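PDB 4MNN: glutaredoxin related protein from Sulfolobus solfataricus, which probably acts as a protein disulfide oxidoreductase, exchanging thiols and disulfides through a tandem of thioredoxin-like units. Local coordinates for residues 7-12 / 32-36; 84-88 / 123-127; 104-108 / 148-153. All blocks are in the same frame, centred on the assembly; numbering follows the deposited sequence.

Contact 1 of 3, residues 7-12 / 32-36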
loop_
_atom_site.group_PDB
_atom_site.type_symbol
_atom_site.label_atom_id
_atom_site.label_comp_id
_atom_site.label_asym_id
_atom_site.label_seq_id
_atom_site.Cartn_x
_atom_site.Cartn_y
_atom_site.Cartn_z
ATOM N N ILE A 7 -9.397 -13.435 3.130
ATOM C CA ILE A 7 -7.985 -13.571 2.744
ATOM C C ILE A 7 -7.858 -14.769 1.823
ATOM O O ILE A 7 -7.188 -14.707 0.790
ATOM C CB ILE A 7 -7.102 -13.762 3.982
ATOM C CG1 ILE A 7 -7.123 -12.461 4.794
ATOM C CG2 ILE A 7 -5.639 -14.201 3.559
ATOM C CD1 ILE A 7 -6.483 -12.592 6.200
ATOM N N LYS A 8 -8.529 -15.864 2.172
ATOM C CA LYS A 8 -8.458 -17.045 1.323
ATOM C C LYS A 8 -9.041 -16.783 -0.059
ATOM O O LYS A 8 -8.471 -17.169 -1.095
ATOM C CB LYS A 8 -9.216 -18.217 1.955
ATOM C CG LYS A 8 -9.122 -19.507 1.122
ATOM C CD LYS A 8 -9.885 -20.670 1.748
ATOM C CE LYS A 8 -9.527 -21.985 1.034
ATOM N NZ LYS A 8 -9.792 -23.208 1.863
ATOM N N GLU A 9 -10.208 -16.156 -0.083
ATOM C CA GLU A 9 -10.861 -15.932 -1.349
ATOM C C GLU A 9 -10.041 -15.088 -2.300
ATOM O O GLU A 9 -10.071 -15.305 -3.521
ATOM C CB GLU A 9 -12.239 -15.334 -1.121
ATOM C CG GLU A 9 -13.222 -16.376 -0.574
ATOM C CD GLU A 9 -13.426 -17.542 -1.531
ATOM O OE1 GLU A 9 -13.170 -18.700 -1.134
ATOM O OE2 GLU A 9 -13.835 -17.297 -2.685
ATOM N N TYR A 10 -9.283 -14.154 -1.748
ATOM C CA TYR A 10 -8.453 -13.318 -2.599
ATOM C C TYR A 10 -7.106 -13.917 -2.914
ATOM O O TYR A 10 -6.630 -13.804 -4.030
ATOM C CB TYR A 10 -8.196 -11.954 -1.951
ATOM C CG TYR A 10 -9.300 -10.961 -2.192
ATOM C CD1 TYR A 10 -10.482 -11.022 -1.474
ATOM C CD2 TYR A 10 -9.177 -9.979 -3.192
ATOM C CE1 TYR A 10 -11.532 -10.139 -1.734
ATOM C CE2 TYR A 10 -10.219 -9.092 -3.457
ATOM C CZ TYR A 10 -11.394 -9.181 -2.724
ATOM O OH TYR A 10 -12.435 -8.315 -2.995
ATOM N N LEU A 11 -6.507 -14.587 -1.936
ATOM C CA LEU A 11 -5.155 -15.072 -2.119
ATOM C C LEU A 11 -4.904 -16.514 -2.479
ATOM O O LEU A 11 -3.851 -16.836 -3.048
ATOM C CB LEU A 11 -4.355 -14.721 -0.875
ATOM C CG LEU A 11 -4.457 -13.240 -0.477
ATOM C CD1 LEU A 11 -3.501 -12.969 0.674
ATOM C CD2 LEU A 11 -4.130 -12.329 -1.675
ATOM N N ASN A 12 -5.853 -17.382 -2.167
ATOM C CA ASN A 12 -5.640 -18.791 -2.448
ATOM C C ASN A 12 -5.237 -19.074 -3.895
ATOM O O ASN A 12 -4.418 -19.942 -4.120
ATOM C CB ASN A 12 -6.874 -19.627 -2.068
ATOM C CG ASN A 12 -6.585 -21.122 -2.096
ATOM O OD1 ASN A 12 -5.504 -21.566 -1.680
ATOM N ND2 ASN A 12 -7.547 -21.907 -2.571
ATOM N N GLU A 32 -1.979 -15.492 8.997
ATOM C CA GLU A 32 -2.956 -16.129 8.096
ATOM C C GLU A 32 -2.533 -16.002 6.617
ATOM O O GLU A 32 -2.762 -16.917 5.813
ATOM C CB GLU A 32 -4.341 -15.472 8.278
ATOM C CG GLU A 32 -5.515 -16.188 7.590
ATOM C CD GLU A 32 -5.726 -17.604 8.119
ATOM O OE1 GLU A 32 -5.162 -17.933 9.179
ATOM O OE2 GLU A 32 -6.463 -18.391 7.479
ATOM N N PHE A 33 -1.915 -14.879 6.254
ATOM C CA PHE A 33 -1.466 -14.668 4.859
ATOM C C PHE A 33 -0.421 -15.706 4.468
ATOM O O PHE A 33 -0.284 -16.081 3.309
ATOM C CB PHE A 33 -0.829 -13.274 4.706
ATOM C CG PHE A 33 -1.813 -12.146 4.621
ATOM C CD1 PHE A 33 -2.651 -11.829 5.689
ATOM C CD2 PHE A 33 -1.894 -11.385 3.465
ATOM C CE1 PHE A 33 -3.540 -10.774 5.617
ATOM C CE2 PHE A 33 -2.808 -10.300 3.384
ATOM C CZ PHE A 33 -3.627 -10.002 4.461
ATOM N N LYS A 34 0.351 -16.138 5.449
ATOM C CA LYS A 34 1.407 -17.099 5.234
ATOM C C LYS A 34 0.880 -18.401 4.626
ATOM O O LYS A 34 1.619 -19.147 3.978
ATOM C CB LYS A 34 2.105 -17.355 6.581
ATOM C CG LYS A 34 3.599 -17.396 6.515
ATOM C CD LYS A 34 4.183 -17.556 7.898
ATOM C CE LYS A 34 5.608 -18.086 7.825
ATOM N NZ LYS A 34 6.460 -17.180 7.008
ATOM N N ASN A 35 -0.418 -18.655 4.792
ATOM C CA ASN A 35 -0.998 -19.875 4.255
ATOM C C ASN A 35 -1.035 -19.767 2.750
ATOM O O ASN A 35 -1.095 -20.778 2.062
ATOM C CB ASN A 35 -2.431 -20.115 4.788
ATOM C CG ASN A 35 -2.510 -20.130 6.306
ATOM O OD1 ASN A 35 -1.649 -20.687 6.994
ATOM N ND2 ASN A 35 -3.557 -19.523 6.842
ATOM N N TYR A 36 -0.946 -18.540 2.222
ATOM C CA TYR A 36 -1.029 -18.316 0.779
ATOM C C TYR A 36 0.127 -17.660 0.063
ATOM O O TYR A 36 0.307 -17.893 -1.129
ATOM C CB TYR A 36 -2.297 -17.498 0.428
ATOM C CG TYR A 36 -3.520 -18.000 1.137
ATOM C CD1 TYR A 36 -3.971 -17.395 2.297
ATOM C CD2 TYR A 36 -4.138 -19.178 0.729
ATOM C CE1 TYR A 36 -4.991 -17.950 3.044
ATOM C CE2 TYR A 36 -5.159 -19.745 1.464
ATOM C CZ TYR A 36 -5.581 -19.139 2.619
ATOM O OH TYR A 36 -6.570 -19.731 3.378
#
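Tyr36, in the chain that follows from helix 27-33, has more surface covered than any other residue here: its ring lies along the flank of helix 4-11, touching residues of two successive turns. Its CD1 meets Ile7 CG2 at 3.8 Å, its CB meets Leu11 CB at 3.7 Å, and its CD2 lies 3.5 Å from Asn12 CA, where the backbones come close (Asn12 CA to Tyr36 CA 5.6 Å). Lys8 CA adds an off-centre CH-pi contact, 4.2 Å from the ring centroid, and Lys8 CB reaches the phenol OH at 3.4 Å while the amine end of that lysine leads away. Ile7 and Leu11, one helical turn apart, both point toward the second segment and also receive Phe33: Ile7 CD1 lies 3.5 Å from Phe33 CE1, Leu11 CD1 lies 3.6 Å from Phe33 CD2, and Ile7 CG2 sits over one face of the ring. Phe33 continues inward onto Phe74 and Leu75 of helix 71-83 and onto Val39, so the N-terminal helix shares the hydrophobic core of the first thioredoxin-like unit. With apolar packing inside, Lys8 and Asn12 at the margin and no hydrogen bonds between the segments, the contact depends on shape and hydrophobic burial.

Contact 2 of 3, residues 84-88 / 123-127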
loop_
_atom_site.group_PDB
_atom_site.type_symbol
_atom_site.label_atom_id
_atom_site.label_comp_id
_atom_site.label_asym_id
_atom_site.label_seq_id
_atom_site.Cartn_x
_atom_site.Cartn_y
_atom_site.Cartn_z
ATOM N N ASN A 84 0.152 -9.438 -12.551
ATOM C CA ASN A 84 0.696 -8.411 -13.442
ATOM C C ASN A 84 -0.397 -7.792 -14.298
ATOM O O ASN A 84 -0.251 -7.621 -15.525
ATOM C CB ASN A 84 1.802 -8.980 -14.332
ATOM C CG ASN A 84 2.509 -7.894 -15.132
ATOM O OD1 ASN A 84 2.557 -6.739 -14.703
ATOM N ND2 ASN A 84 3.070 -8.257 -16.288
ATOM N N VAL A 85 -1.512 -7.468 -13.655
ATOM C CA VAL A 85 -2.607 -6.816 -14.341
ATOM C C VAL A 85 -2.920 -5.452 -13.713
ATOM O O VAL A 85 -2.826 -5.276 -12.508
ATOM C CB VAL A 85 -3.887 -7.659 -14.314
ATOM C CG1 VAL A 85 -4.483 -7.703 -12.923
ATOM C CG2 VAL A 85 -4.894 -7.070 -15.284
ATOM N N VAL A 86 -3.269 -4.485 -14.550
ATOM C CA VAL A 86 -3.641 -3.163 -14.069
ATOM C C VAL A 86 -5.000 -2.834 -14.698
ATOM O O VAL A 86 -5.277 -3.219 -15.839
ATOM C CB VAL A 86 -2.550 -2.137 -14.465
ATOM C CG1 VAL A 86 -3.159 -0.767 -14.706
ATOM C CG2 VAL A 86 -1.483 -2.065 -13.333
ATOM N N ASN A 87 -5.861 -2.147 -13.961
ATOM C CA ASN A 87 -7.165 -1.826 -14.513
ATOM C C ASN A 87 -7.381 -0.343 -14.850
ATOM O O ASN A 87 -8.487 0.055 -15.213
ATOM C CB ASN A 87 -8.262 -2.363 -13.586
ATOM C CG ASN A 87 -8.260 -3.904 -13.523
ATOM O OD1 ASN A 87 -8.454 -4.579 -14.549
ATOM N ND2 ASN A 87 -8.020 -4.461 -12.332
ATOM N N LEU A 88 -6.336 0.474 -14.728
ATOM C CA LEU A 88 -6.464 1.887 -15.089
ATOM C C LEU A 88 -6.569 1.924 -16.632
ATOM O O LEU A 88 -6.038 1.042 -17.317
ATOM C CB LEU A 88 -5.229 2.663 -14.618
ATOM C CG LEU A 88 -5.034 2.668 -13.101
ATOM C CD1 LEU A 88 -3.823 3.481 -12.753
ATOM C CD2 LEU A 88 -6.244 3.250 -12.427
ATOM N N GLN A 123 -1.898 0.893 -8.217
ATOM C CA GLN A 123 -1.751 0.558 -9.632
ATOM C C GLN A 123 -0.660 1.397 -10.280
ATOM O O GLN A 123 0.059 0.908 -11.134
ATOM C CB GLN A 123 -3.083 0.710 -10.341
ATOM C CG GLN A 123 -4.046 -0.388 -9.872
ATOM C CD GLN A 123 -5.405 -0.238 -10.464
ATOM O OE1 GLN A 123 -6.275 0.413 -9.894
ATOM N NE2 GLN A 123 -5.601 -0.833 -11.634
ATOM N N VAL A 124 -0.542 2.657 -9.877
ATOM C CA VAL A 124 0.529 3.490 -10.398
ATOM C C VAL A 124 1.907 2.876 -10.012
ATOM O O VAL A 124 2.849 2.849 -10.829
ATOM C CB VAL A 124 0.412 4.928 -9.842
ATOM C CG1 VAL A 124 1.618 5.745 -10.248
ATOM C CG2 VAL A 124 -0.882 5.579 -10.326
ATOM N N SER A 125 2.037 2.354 -8.791
ATOM C CA SER A 125 3.327 1.764 -8.366
ATOM C C SER A 125 3.679 0.523 -9.193
ATOM O O SER A 125 4.854 0.176 -9.350
ATOM C CB SER A 125 3.297 1.405 -6.858
ATOM O OG SER A 125 2.606 0.187 -6.568
ATOM N N GLN A 126 2.650 -0.133 -9.721
ATOM C CA GLN A 126 2.834 -1.315 -10.586
ATOM C C GLN A 126 3.367 -0.926 -11.959
ATOM O O GLN A 126 4.236 -1.611 -12.526
ATOM C CB GLN A 126 1.493 -1.988 -10.829
ATOM C CG GLN A 126 1.211 -3.215 -10.059
ATOM C CD GLN A 126 -0.148 -3.787 -10.447
ATOM O OE1 GLN A 126 -1.168 -3.371 -9.928
ATOM N NE2 GLN A 126 -0.158 -4.706 -11.385
ATOM N N ILE A 127 2.801 0.151 -12.510
ATOM C CA ILE A 127 3.136 0.655 -13.837
ATOM C C ILE A 127 4.436 1.408 -13.913
ATOM O O ILE A 127 5.091 1.408 -14.946
ATOM C CB ILE A 127 2.091 1.701 -14.336
ATOM C CG1 ILE A 127 0.692 1.116 -14.360
ATOM C CG2 ILE A 127 2.474 2.214 -15.713
ATOM C CD1 ILE A 127 -0.341 2.190 -14.488
HETATM O O HOH W 1 2.474 -5.598 -12.160
#
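The loop 84-88 passes the C-terminal turns of helix 114-127 in a largely extended form, coming closest at Val86 and Gln123, whose CA atoms are 6.1 Å apart. Asn84, with positive phi, is the C-prime residue of a Schellman motif that ends helix 71-83, with Val85 N bonded to Arg80 O and Asn84 N to Ile81 O; Val85 and Val86 are extended and carry the chain past helix 114-127. Gln126 reaches across at the start of this path: its NE2 donates to Val85 O (3.0 Å, 162°) and also to a water, 2.9 Å away, which in turn donates to Asn84 OD1 at 2.8 Å. Gln123, one turn earlier, lies against the backbone of Val86 to Leu88, and its CB packs on Leu88 CD1 at 3.7 Å. Ile127 receives two side chains: Val86 CG2 lies 4.0 Å from Ile127 CG1, and Leu88 CD1 lies 4.1 Å from Ile127 CD1. Val93 of helix 90-96 touches both Leu88 and Ile127, extending this apolar patch. The contact thus pairs a directional polar link, from the Gln126 amide to a loop carbonyl left outside any helix or strand, with aliphatic packing farther along; together they join the connection from helix 71-83 to helix 90-96 to the end of helix 114-127.

Contact 3 of 3, residues 104-108 / 148-153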
loop_
_atom_site.group_PDB
_atom_site.type_symbol
_atom_site.label_atom_id
_atom_site.label_comp_id
_atom_site.label_asym_id
_atom_site.label_seq_id
_atom_site.Cartn_x
_atom_site.Cartn_y
_atom_site.Cartn_z
ATOM N N LYS A 104 3.782 10.069 -1.381
ATOM C CA LYS A 104 3.305 9.632 -0.077
ATOM C C LYS A 104 1.835 9.920 0.057
ATOM O O LYS A 104 1.389 11.053 -0.155
ATOM C CB LYS A 104 4.033 10.345 1.059
ATOM C CG LYS A 104 5.516 10.011 1.048
ATOM C CD LYS A 104 6.299 10.787 2.097
ATOM C CE LYS A 104 7.764 10.295 2.028
ATOM N NZ LYS A 104 8.550 10.755 3.168
ATOM N N LEU A 105 1.096 8.894 0.439
ATOM C CA LEU A 105 -0.343 9.025 0.631
ATOM C C LEU A 105 -0.646 8.869 2.116
ATOM O O LEU A 105 -0.234 7.887 2.716
ATOM C CB LEU A 105 -1.088 7.918 -0.138
ATOM C CG LEU A 105 -2.588 7.849 0.210
ATOM C CD1 LEU A 105 -3.278 9.125 -0.262
ATOM C CD2 LEU A 105 -3.269 6.617 -0.458
ATOM N N PHE A 106 -1.320 9.850 2.704
ATOM C CA PHE A 106 -1.746 9.767 4.088
ATOM C C PHE A 106 -3.212 9.387 4.118
ATOM O O PHE A 106 -4.022 9.965 3.397
ATOM C CB PHE A 106 -1.530 11.109 4.792
ATOM C CG PHE A 106 -0.052 11.432 4.968
ATOM C CD1 PHE A 106 0.603 11.095 6.142
ATOM C CD2 PHE A 106 0.690 11.937 3.906
ATOM C CE1 PHE A 106 1.976 11.248 6.259
ATOM C CE2 PHE A 106 2.074 12.097 4.003
ATOM C CZ PHE A 106 2.710 11.747 5.190
ATOM N N VAL A 107 -3.540 8.422 4.974
ATOM C CA VAL A 107 -4.911 7.968 5.147
ATOM C C VAL A 107 -5.195 7.745 6.636
ATOM O O VAL A 107 -4.304 7.879 7.480
ATOM C CB VAL A 107 -5.143 6.568 4.454
ATOM C CG1 VAL A 107 -4.773 6.622 2.965
ATOM C CG2 VAL A 107 -4.295 5.470 5.170
ATOM N N THR A 108 -6.459 7.444 6.938
ATOM C CA THR A 108 -6.883 7.011 8.276
ATOM C C THR A 108 -8.011 6.014 8.002
ATOM O O THR A 108 -8.554 5.987 6.900
ATOM C CB THR A 108 -7.427 8.156 9.176
ATOM O OG1 THR A 108 -8.650 8.681 8.620
ATOM C CG2 THR A 108 -6.390 9.258 9.272
ATOM N N TYR A 148 4.237 16.807 7.261
ATOM C CA TYR A 148 3.688 17.224 5.976
ATOM C C TYR A 148 2.414 18.057 6.096
ATOM O O TYR A 148 1.727 18.328 5.093
ATOM C CB TYR A 148 3.504 15.993 5.059
ATOM C CG TYR A 148 4.833 15.347 4.722
ATOM C CD1 TYR A 148 5.266 14.215 5.411
ATOM C CD2 TYR A 148 5.702 15.925 3.794
ATOM C CE1 TYR A 148 6.527 13.672 5.190
ATOM C CE2 TYR A 148 6.983 15.384 3.561
ATOM C CZ TYR A 148 7.376 14.258 4.268
ATOM O OH TYR A 148 8.626 13.677 4.070
ATOM N N ARG A 149 2.116 18.505 7.320
ATOM C CA ARG A 149 0.974 19.387 7.566
ATOM C C ARG A 149 -0.374 18.846 7.103
ATOM O O ARG A 149 -1.246 19.569 6.601
ATOM C CB ARG A 149 1.249 20.757 6.916
ATOM C CG ARG A 149 2.532 21.449 7.423
ATOM C CD ARG A 149 2.576 22.878 6.849
ATOM N NE ARG A 149 3.561 23.778 7.446
ATOM C CZ ARG A 149 4.798 23.450 7.815
ATOM N NH1 ARG A 149 5.250 22.202 7.671
ATOM N NH2 ARG A 149 5.605 24.389 8.309
ATOM N N VAL A 150 -0.546 17.559 7.322
ATOM C CA VAL A 150 -1.768 16.867 6.949
ATOM C C VAL A 150 -2.851 17.039 8.020
ATOM O O VAL A 150 -2.588 16.862 9.212
ATOM C CB VAL A 150 -1.451 15.351 6.735
ATOM C CG1 VAL A 150 -2.758 14.538 6.377
ATOM C CG2 VAL A 150 -0.366 15.216 5.623
ATOM N N LEU A 151 -4.042 17.452 7.593
ATOM C CA LEU A 151 -5.196 17.546 8.486
ATOM C C LEU A 151 -6.183 16.511 7.890
ATOM O O LEU A 151 -6.250 15.342 8.338
ATOM C CB LEU A 151 -5.794 18.977 8.514
ATOM C CG LEU A 151 -4.969 20.014 9.288
ATOM C CD1 LEU A 151 -5.612 21.391 9.155
ATOM C CD2 LEU A 151 -4.895 19.598 10.767
ATOM N N SER A 152 -6.894 16.882 6.841
ATOM C CA SER A 152 -7.829 15.922 6.253
ATOM C C SER A 152 -7.099 14.895 5.353
ATOM O O SER A 152 -5.975 15.132 4.827
ATOM C CB SER A 152 -8.911 16.649 5.452
ATOM O OG SER A 152 -8.401 17.215 4.244
ATOM N N VAL A 153 -7.748 13.749 5.186
ATOM C CA VAL A 153 -7.213 12.686 4.318
ATOM C C VAL A 153 -8.350 12.301 3.357
ATOM O O VAL A 153 -9.514 12.618 3.623
ATOM C CB VAL A 153 -6.756 11.468 5.157
ATOM C CG1 VAL A 153 -5.493 11.819 5.963
ATOM C CG2 VAL A 153 -7.896 11.040 6.184
#
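In the second thioredoxin-like unit, strand 101-107 leads toward the CxxC pair Cys111 and Cys114, and the loop between helix 142-147 and strand 155-158 folds over its end. In thioredoxins this loop leads to the cis-proline beside the active-site cysteines. Arg149, with positive phi, is the C-prime residue of the Schellman motif that closes helix 142-147; around this turn the segment presents three side chains to the strand: Tyr148 just before Arg149, then Val150 and Val153. The main bump on the strand is the Phe106 ring, which fits between the first two. Val150 CG2 covers one face, 4.0 Å from the ring centroid in a CH-pi contact, while Tyr148 CD1 touches Phe106 CZ at 3.6 Å, the rings meeting obliquely with planes at 42°. Beyond Tyr148, the Lys104 amine forms a salt bridge with Asp160, which also accepts a hydrogen bond from the tyrosine OH. Val153 fills the shallow dip over the backbone at the strand's end and touches Cys111 and Cys114, the disulfide pair, with its side chain. Its two branches spread along the chain over Val107: Val153 CG1 lies 3.5 Å from Phe106 O, and Val153 CG2 lies 3.5 Å from Thr108 OG1.

Contact 1 closes before contact 2 opens, whereas contacts 2 and 3 interleave: strand 101-107 of contact 3 comes between the two segments of contact 2 and is followed by helix 114-127. The centres of contacts 1 and 3 are about 30 Å apart, on opposite sides of the chain's centre; the centre of contact 2 is about 21 Å from that of contact 1 and about 23 Å from that of contact 3, and none of the three touch. One mixed sheet spans both thioredoxin-like units. Contact 1 belongs to the first, contact 3 lies beside the Cys111-Cys114 disulfide of the second, and contact 2 joins the loop between helices 71-83 and 90-96 to helix 114-127, consistent with two thioredoxin-like units packed as one compact body.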